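Local coordinates for flavohemoprotein (Vibrio cholerae O1 biovar El Tor, PDB 4EH1) that probably detoxifies nitric oxide to nitrate with O2 and NAD(P)H, this chain being the reductase part, which binds FAD and probably the nicotinamide nucleotide, at residues V72-V77 with Y88-V93. Numbering follows the deposited sequence. Where two conformers were deposited one is given.
Sequences VKREGV and YLHNNV. With FAD (flavin-adenine dinucleotide), chain C.
L89, on helix 84-92, meets the edge strand 68-73 of the antiparallel FAD-binding sheet through one methyl: the L89 and V72 side chains cross at about a right angle, L89 CD1 lying 4.1 Å from V72 CG2. F21 on strand 18-25 and Y57 on strand 53-58 pack on both side chains, so this apolar touch joins the helix to the antiparallel sheet. H90 follows and carries the polar part of the contact. Its CG is anti to the carbonyl carbon (chi1 -83°), beside the backbone N. H90 NE2 donates a nearly straight hydrogen bond to V72 O (2.7 Å, 168° at the hydrogen). The carbonyl oxygen lies close to the ring plane, whereas the nitrogen stands well above the carbonyl plane; alongside, V72 CG1 packs against H90 CD2 at 3.9 Å. R74 CB sits over the centre of one ring face in a CH-pi contact, 4.1 Å from the centroid of the H90 ring. In the conformer given, R74 CD approaches H90 ND1 to 3.5 Å. The donor role of NE2 implies a proton on that nitrogen. By engaging V72 O, H90 ties the helix to the peptide whose other end, K73 N, donates to FAD O2 (2.9 Å); the imidazole is thus a second-shell partner of the flavin, and its bond may modestly polarise that peptide N-H toward the isoalloxazine carbonyl.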
ATOM      1  N   VAL A  72      -2.710   7.311   7.296  1.00 28.79           N
ATOM      2  CA  VAL A  72      -3.251   8.555   6.815  1.00 26.45           C
ATOM      3  C   VAL A  72      -4.553   8.337   6.033  1.00 26.58           C
ATOM      4  O   VAL A  72      -4.595   7.613   5.037  1.00 19.57           O
ATOM      5  CB  VAL A  72      -2.207   9.237   5.901  1.00 25.18           C
ATOM      6  CG1 VAL A  72      -2.822  10.436   5.218  1.00 22.61           C
ATOM      7  CG2 VAL A  72      -0.898   9.578   6.710  1.00 17.74           C
ATOM      8  N   LYS A  73      -5.623   8.951   6.511  1.00 25.26           N
ATOM      9  CA  LYS A  73      -6.890   8.850   5.809  1.00 24.02           C
ATOM     10  C   LYS A  73      -7.016   9.924   4.715  1.00 25.84           C
ATOM     11  O   LYS A  73      -6.869  11.106   4.990  1.00 27.80           O
ATOM     12  CB  LYS A  73      -8.054   8.970   6.767  1.00 22.87           C
ATOM     13  CG  LYS A  73      -9.376   8.715   6.005  1.00 27.31           C
ATOM     14  CD  LYS A  73     -10.627   9.036   6.790  1.00 44.40           C
ATOM     15  CE  LYS A  73     -11.802   9.205   5.796  1.00 51.77           C
ATOM     16  NZ  LYS A  73     -13.121   9.380   6.431  1.00 63.90           N
ATOM     17  N   ARG A  74      -7.253   9.483   3.489  0.60 26.13           N
ATOM     18  CA  ARG A  74      -7.636  10.347   2.372  0.60 33.63           C
ATOM     19  C   ARG A  74      -8.884  11.133   2.805  0.60 35.51           C
ATOM     20  O   ARG A  74      -9.972  10.566   2.863  0.60 35.67           O
ATOM     21  CB  ARG A  74      -7.981   9.449   1.171  0.60 35.36           C
ATOM     22  CG  ARG A  74      -7.707  10.013  -0.206  0.60 37.51           C
ATOM     23  CD  ARG A  74      -7.201   8.925  -1.181  0.60 33.88           C
ATOM     24  NE  ARG A  74      -8.230   8.009  -1.663  0.60 32.68           N
ATOM     25  CZ  ARG A  74      -8.211   6.683  -1.504  0.60 34.71           C
ATOM     26  NH1 ARG A  74      -7.204   6.075  -0.872  0.60 31.35           N
ATOM     27  NH2 ARG A  74      -9.202   5.956  -1.989  0.60 37.35           N
ATOM     28  N   GLU A  75      -8.740  12.411   3.153  1.00 33.30           N
ATOM     29  CA  GLU A  75      -9.906  13.147   3.669  1.00 36.49           C
ATOM     30  C   GLU A  75     -10.726  13.828   2.575  1.00 34.32           C
ATOM     31  O   GLU A  75     -10.201  14.215   1.541  1.00 35.21           O
ATOM     32  CB  GLU A  75      -9.548  14.130   4.798  1.00 37.02           C
ATOM     33  CG  GLU A  75     -10.809  14.679   5.521  1.00 79.01           C
ATOM     34  CD  GLU A  75     -10.526  15.397   6.843  1.00 83.35           C
ATOM     35  OE1 GLU A  75      -9.832  14.811   7.711  1.00 85.58           O
ATOM     36  OE2 GLU A  75     -11.014  16.543   7.019  1.00 81.47           O
ATOM     37  N   GLY A  76     -12.031  13.917   2.790  1.00 39.43           N
ATOM     38  CA  GLY A  76     -12.905  14.664   1.895  1.00 35.04           C
ATOM     39  C   GLY A  76     -13.024  14.056   0.512  1.00 37.44           C
ATOM     40  O   GLY A  76     -13.162  14.773  -0.478  1.00 37.39           O
ATOM     41  N   VAL A  77     -12.976  12.732   0.426  1.00 39.09           N
ATOM     42  CA  VAL A  77     -13.167  12.090  -0.870  1.00 38.35           C
ATOM     43  C   VAL A  77     -14.597  12.347  -1.355  1.00 41.65           C
ATOM     44  O   VAL A  77     -15.543  12.183  -0.610  1.00 46.61           O
ATOM     45  CB  VAL A  77     -12.899  10.575  -0.835  1.00 36.37           C
ATOM     46  CG1 VAL A  77     -13.136   9.980  -2.223  1.00 34.01           C
ATOM     47  CG2 VAL A  77     -11.466  10.294  -0.401  1.00 31.47           C
ATOM     48  N   TYR A  88      -2.124  14.581  -1.012  1.00 28.67           N
ATOM     49  CA  TYR A  88      -0.786  14.709  -1.523  1.00 31.78           C
ATOM     50  C   TYR A  88       0.059  13.483  -1.183  1.00 29.27           C
ATOM     51  O   TYR A  88       0.768  12.978  -2.030  1.00 31.55           O
ATOM     52  CB  TYR A  88      -0.120  15.942  -0.969  1.00 30.78           C
ATOM     53  CG  TYR A  88       1.259  16.129  -1.532  1.00 28.45           C
ATOM     54  CD1 TYR A  88       1.435  16.564  -2.841  1.00 35.05           C
ATOM     55  CD2 TYR A  88       2.382  15.855  -0.767  1.00 28.15           C
ATOM     56  CE1 TYR A  88       2.687  16.742  -3.372  1.00 38.05           C
ATOM     57  CE2 TYR A  88       3.666  16.034  -1.290  1.00 30.57           C
ATOM     58  CZ  TYR A  88       3.799  16.480  -2.596  1.00 38.44           C
ATOM     59  OH  TYR A  88       5.052  16.669  -3.125  1.00 44.35           O
ATOM     60  N   LEU A  89      -0.029  13.051   0.068  1.00 30.55           N
ATOM     61  CA  LEU A  89       0.660  11.876   0.576  1.00 27.53           C
ATOM     62  C   LEU A  89       0.252  10.607  -0.167  1.00 33.01           C
ATOM     63  O   LEU A  89       1.127   9.880  -0.658  1.00 25.33           O
ATOM     64  CB  LEU A  89       0.385  11.700   2.069  1.00 23.46           C
ATOM     65  CG  LEU A  89       1.049  12.760   2.941  1.00 29.54           C
ATOM     66  CD1 LEU A  89       0.672  12.560   4.392  1.00 23.08           C
ATOM     67  CD2 LEU A  89       2.580  12.753   2.745  1.00 30.83           C
ATOM     68  N   HIS A  90      -1.063  10.343  -0.209  1.00 27.58           N
ATOM     69  CA  HIS A  90      -1.620   9.218  -0.957  1.00 31.58           C
ATOM     70  C   HIS A  90      -1.191   9.239  -2.439  1.00 30.02           C
ATOM     71  O   HIS A  90      -0.681   8.254  -2.952  1.00 29.00           O
ATOM     72  CB  HIS A  90      -3.168   9.196  -0.873  1.00 31.18           C
ATOM     73  CG  HIS A  90      -3.703   8.560   0.372  1.00 24.90           C
ATOM     74  ND1 HIS A  90      -4.419   7.380   0.355  1.00 27.42           N
ATOM     75  CD2 HIS A  90      -3.621   8.928   1.679  1.00 25.65           C
ATOM     76  CE1 HIS A  90      -4.752   7.045   1.589  1.00 23.47           C
ATOM     77  NE2 HIS A  90      -4.284   7.968   2.413  1.00 24.25           N
ATOM     78  N   ASN A  91      -1.355  10.371  -3.112  1.00 26.18           N
ATOM     79  CA  ASN A  91      -1.159  10.401  -4.561  1.00 29.04           C
ATOM     80  C   ASN A  91       0.251  10.651  -5.053  1.00 34.78           C
ATOM     81  O   ASN A  91       0.593  10.212  -6.132  1.00 38.20           O
ATOM     82  CB  ASN A  91      -2.087  11.430  -5.219  1.00 31.38           C
ATOM     83  CG  ASN A  91      -3.556  11.085  -5.029  1.00 41.17           C
ATOM     84  OD1 ASN A  91      -3.908   9.915  -4.908  1.00 44.09           O
ATOM     85  ND2 ASN A  91      -4.412  12.096  -4.984  1.00 45.64           N
ATOM     86  N   ASN A  92       1.060  11.374  -4.288  1.00 32.00           N
ATOM     87  CA  ASN A  92       2.317  11.886  -4.823  1.00 28.97           C
ATOM     88  C   ASN A  92       3.544  11.378  -4.098  1.00 28.31           C
ATOM     89  O   ASN A  92       4.619  11.336  -4.667  1.00 34.93           O
ATOM     90  CB  ASN A  92       2.351  13.423  -4.748  1.00 34.55           C
ATOM     91  CG  ASN A  92       1.306  14.080  -5.635  1.00 36.36           C
ATOM     92  OD1 ASN A  92       1.627  14.661  -6.670  1.00 42.03           O
ATOM     93  ND2 ASN A  92       0.057  13.986  -5.232  1.00 34.66           N
ATOM     94  N   VAL A  93       3.409  11.049  -2.823  1.00 30.05           N
ATOM     95  CA  VAL A  93       4.580  10.674  -2.060  1.00 32.19           C
ATOM     96  C   VAL A  93       4.822   9.157  -2.138  1.00 31.77           C
ATOM     97  O   VAL A  93       4.174   8.389  -1.433  1.00 25.79           O
ATOM     98  CB  VAL A  93       4.452  11.144  -0.611  1.00 35.15           C
ATOM     99  CG1 VAL A  93       5.678  10.686   0.202  1.00 37.50           C
ATOM    100  CG2 VAL A  93       4.256  12.678  -0.573  1.00 31.23           C
TER
HETATM  101  PA  FAD C 301      -7.392  19.925   4.646  1.00 29.10           P
HETATM  102  O1A FAD C 301      -6.816  20.558   5.795  1.00 24.76           O
HETATM  103  O2A FAD C 301      -7.091  20.343   3.320  1.00 20.05           O
HETATM  104  O5B FAD C 301      -8.925  20.054   4.784  1.00 27.54           O
HETATM  105  C5B FAD C 301      -9.540  20.049   6.047  1.00 35.66           C
HETATM  106  C4B FAD C 301     -11.056  20.016   5.986  1.00 42.52           C
HETATM  107  O4B FAD C 301     -11.585  21.264   5.580  1.00 40.60           O
HETATM  108  C3B FAD C 301     -11.494  19.001   4.974  1.00 49.74           C
HETATM  109  O3B FAD C 301     -12.685  18.413   5.431  1.00 56.93           O
HETATM  110  C2B FAD C 301     -11.789  19.815   3.760  1.00 42.70           C
HETATM  111  O2B FAD C 301     -12.797  19.159   3.056  1.00 47.02           O
HETATM  112  C1B FAD C 301     -12.207  21.141   4.324  1.00 41.42           C
HETATM  113  N9A FAD C 301     -11.738  22.206   3.444  1.00 42.10           N
HETATM  114  C8A FAD C 301     -10.532  22.336   2.937  1.00 49.58           C
HETATM  115  N7A FAD C 301     -10.449  23.411   2.154  1.00 50.53           N
HETATM  116  C5A FAD C 301     -11.633  23.979   2.153  1.00 44.76           C
HETATM  117  C6A FAD C 301     -12.218  25.149   1.517  1.00 45.76           C
HETATM  118  N6A FAD C 301     -11.495  25.943   0.715  1.00 43.63           N
HETATM  119  N1A FAD C 301     -13.494  25.377   1.767  1.00 40.74           N
HETATM  120  C2A FAD C 301     -14.203  24.603   2.557  1.00 40.12           C
HETATM  121  N3A FAD C 301     -13.742  23.529   3.163  1.00 42.16           N
HETATM  122  C4A FAD C 301     -12.484  23.170   2.996  1.00 40.78           C
HETATM  123  N1  FAD C 301      -5.158  12.145  10.362  1.00 22.54           N
HETATM  124  C2  FAD C 301      -4.847  10.914   9.961  1.00 32.03           C
HETATM  125  O2  FAD C 301      -5.141  10.586   8.840  1.00 24.52           O
HETATM  126  N3  FAD C 301      -4.216  10.033  10.717  1.00 23.99           N
HETATM  127  C4  FAD C 301      -3.839  10.302  11.930  1.00 25.79           C
HETATM  128  O4  FAD C 301      -3.264   9.456  12.563  1.00 22.99           O
HETATM  129  C4X FAD C 301      -4.157  11.634  12.459  1.00 24.51           C
HETATM  130  N5  FAD C 301      -3.830  11.988  13.679  1.00 31.42           N
HETATM  131  C5X FAD C 301      -4.135  13.186  14.140  1.00 27.16           C
HETATM  132  C6  FAD C 301      -3.775  13.499  15.412  1.00 32.02           C
HETATM  133  C7  FAD C 301      -4.076  14.723  15.924  1.00 31.02           C
HETATM  134  C7M FAD C 301      -3.691  15.067  17.312  1.00 23.45           C
HETATM  135  C8  FAD C 301      -4.768  15.707  15.104  1.00 28.12           C
HETATM  136  C8M FAD C 301      -5.065  17.032  15.694  1.00 30.66           C
HETATM  137  C9  FAD C 301      -5.129  15.402  13.822  1.00 30.00           C
HETATM  138  C9A FAD C 301      -4.840  14.164  13.312  1.00 22.76           C
HETATM  139  N10 FAD C 301      -5.198  13.828  12.017  1.00 28.18           N
HETATM  140  C10 FAD C 301      -4.865  12.557  11.576  1.00 23.07           C
HETATM  141  C1' FAD C 301      -5.865  14.795  11.155  1.00 25.42           C
HETATM  142  C2' FAD C 301      -4.861  15.366  10.153  1.00 28.74           C
HETATM  143  O2' FAD C 301      -3.819  16.097  10.759  1.00 25.96           O
HETATM  144  C3' FAD C 301      -5.415  16.325   9.120  1.00 26.37           C
HETATM  145  O3' FAD C 301      -6.170  17.343   9.716  1.00 22.91           O
HETATM  146  C4' FAD C 301      -6.160  15.667   7.973  1.00 28.67           C
HETATM  147  O4' FAD C 301      -5.309  14.719   7.373  1.00 26.45           O
HETATM  148  C5' FAD C 301      -6.684  16.646   6.928  1.00 27.57           C
HETATM  149  O5' FAD C 301      -5.693  17.383   6.277  1.00 25.75           O
HETATM  150  P   FAD C 301      -5.725  17.728   4.779  1.00 28.08           P
HETATM  151  O1P FAD C 301      -4.663  18.655   4.563  1.00 27.35           O
HETATM  152  O2P FAD C 301      -5.732  16.518   4.050  1.00 28.15           O
HETATM  153  O3P FAD C 301      -7.109  18.400   4.644  1.00 22.61           O